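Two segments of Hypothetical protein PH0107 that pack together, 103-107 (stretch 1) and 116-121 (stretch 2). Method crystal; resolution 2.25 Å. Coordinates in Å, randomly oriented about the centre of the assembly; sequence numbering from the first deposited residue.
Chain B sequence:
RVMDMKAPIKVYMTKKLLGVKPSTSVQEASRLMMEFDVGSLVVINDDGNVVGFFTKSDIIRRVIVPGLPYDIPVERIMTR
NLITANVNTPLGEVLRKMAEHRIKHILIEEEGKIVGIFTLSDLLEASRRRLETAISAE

Stretch 1 (103-107) IKHIL
Stretch 2, residues 116-121: GIFTLS

Neighbouring antiparallel strands are held by backbone hydrogen bonds and sorted by side-chain alternation; here the strand axes come within 4.7 Å at 157°, and the two stretches together bury 401 Å². Gly116 (phi/psi -175/-167) enters fully extended, its O 3.7 Å from Leu107 C. Ile117 (-152/146; chi1 t, chi2 t) faces Leu107 (-69/141; m, t) in a non-hydrogen-bonded pair, CA atoms 4.3 Å apart; Ile117 CG1 lies 4.2 Å from Leu107 CD2, and Ile117 CD1 reaches 3.8 Å from His105 CB, so one branched chain covers two neighbours. Phe118 (-118/127; t, 67°) turns to the other face with Ile106 (-138/124; t, t), apolar residues suited to burial. Phe118 N to Ile106 O and Ile106 N to Phe118 O are hydrogen bonds, both 2.9 Å, while Ile106 CG2 sits 3.8 Å from Phe118 CB and at the ring's edge. Thr119 (-122/174; p) returns to the first face opposite His105 (-143/139; -24°, 65°), CA atoms 4.4 Å apart. Its hydroxyl suits the N-cap: Thr119 OG1 accepts a weak capping hydrogen bond from Ser121 N at 3.2 Å. Leu120 (-68/-28; m, t) begins the helix, yet Leu120 N bonds weakly to Lys104 O at 3.2 Å; the CA-to-CB bond of buried, apolar Leu120 points toward stretch 1, with Leu120 CD1 4.1 Å from CG of exposed Lys104 (-105/-8; m, t, t, t).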

# COMPACT_ATOMS: atom_id res chain seq x y z
N ILE B 103 9.82 0.65 1.39
CA ILE B 103 9.00 0.65 0.18
C ILE B 103 7.95 -0.45 0.17
O ILE B 103 8.10 -1.48 0.83
CB ILE B 103 9.87 0.54 -1.08
CG1 ILE B 103 10.77 -0.69 -0.99
CG2 ILE B 103 10.70 1.81 -1.26
CD1 ILE B 103 11.58 -0.94 -2.25
N LYS B 104 6.89 -0.23 -0.60
CA LYS B 104 5.80 -1.19 -0.71
C LYS B 104 5.84 -1.92 -2.04
O LYS B 104 5.08 -2.86 -2.27
CB LYS B 104 4.45 -0.48 -0.58
CG LYS B 104 4.21 0.18 0.77
CD LYS B 104 2.80 0.73 0.85
CE LYS B 104 2.45 1.15 2.27
NZ LYS B 104 1.02 1.55 2.38
N HIS B 105 6.73 -1.47 -2.92
CA HIS B 105 6.89 -2.07 -4.24
C HIS B 105 8.36 -2.07 -4.59
O HIS B 105 9.06 -1.10 -4.32
CB HIS B 105 6.13 -1.26 -5.31
CG HIS B 105 5.00 -0.44 -4.77
ND1 HIS B 105 5.18 0.60 -3.88
CD2 HIS B 105 3.66 -0.52 -4.98
CE1 HIS B 105 4.01 1.13 -3.58
NE2 HIS B 105 3.07 0.47 -4.23
N ILE B 106 8.84 -3.15 -5.19
CA ILE B 106 10.25 -3.23 -5.59
C ILE B 106 10.35 -3.87 -6.97
O ILE B 106 9.85 -4.97 -7.20
CB ILE B 106 11.09 -4.03 -4.56
CG1 ILE B 106 12.57 -3.90 -4.90
CG2 ILE B 106 10.65 -5.49 -4.52
CD1 ILE B 106 13.51 -4.40 -3.81
N LEU B 107 10.99 -3.16 -7.90
CA LEU B 107 11.15 -3.66 -9.27
C LEU B 107 12.10 -4.85 -9.31
O LEU B 107 13.10 -4.88 -8.59
CB LEU B 107 11.65 -2.54 -10.19
CG LEU B 107 10.64 -1.43 -10.48
CD1 LEU B 107 11.27 -0.29 -11.25
CD2 LEU B 107 9.48 -2.01 -11.26
N GLY B 116 9.77 -7.57 -13.80
CA GLY B 116 8.58 -7.71 -13.00
C GLY B 116 8.66 -6.79 -11.81
O GLY B 116 9.51 -5.90 -11.75
N ILE B 117 7.76 -7.01 -10.86
CA ILE B 117 7.70 -6.20 -9.65
C ILE B 117 7.14 -7.05 -8.52
O ILE B 117 6.30 -7.92 -8.75
CB ILE B 117 6.80 -4.98 -9.86
CG1 ILE B 117 6.89 -4.04 -8.65
CG2 ILE B 117 5.36 -5.43 -10.11
CD1 ILE B 117 6.08 -2.78 -8.81
N PHE B 118 7.61 -6.81 -7.30
CA PHE B 118 7.10 -7.52 -6.14
C PHE B 118 6.49 -6.48 -5.21
O PHE B 118 7.13 -5.49 -4.87
CB PHE B 118 8.22 -8.27 -5.41
CG PHE B 118 7.75 -8.98 -4.17
CD1 PHE B 118 6.87 -10.06 -4.25
CD2 PHE B 118 8.17 -8.55 -2.91
CE1 PHE B 118 6.41 -10.71 -3.09
CE2 PHE B 118 7.71 -9.20 -1.74
CZ PHE B 118 6.83 -10.28 -1.84
N THR B 119 5.24 -6.70 -4.82
CA THR B 119 4.53 -5.75 -3.96
C THR B 119 4.06 -6.40 -2.67
O THR B 119 4.20 -7.60 -2.48
CB THR B 119 3.29 -5.17 -4.70
OG1 THR B 119 2.27 -6.18 -4.82
CG2 THR B 119 3.68 -4.70 -6.09
N LEU B 120 3.51 -5.59 -1.77
CA LEU B 120 3.02 -6.13 -0.50
C LEU B 120 1.81 -7.00 -0.78
O LEU B 120 1.53 -7.95 -0.05
CB LEU B 120 2.66 -5.01 0.48
CG LEU B 120 3.86 -4.23 1.03
CD1 LEU B 120 3.45 -3.51 2.30
CD2 LEU B 120 5.02 -5.18 1.32
N SER B 121 1.09 -6.68 -1.86
CA SER B 121 -0.07 -7.49 -2.24
C SER B 121 0.41 -8.87 -2.64
O SER B 121 -0.24 -9.88 -2.33
CB SER B 121 -0.82 -6.85 -3.42
OG SER B 121 -1.51 -5.68 -3.01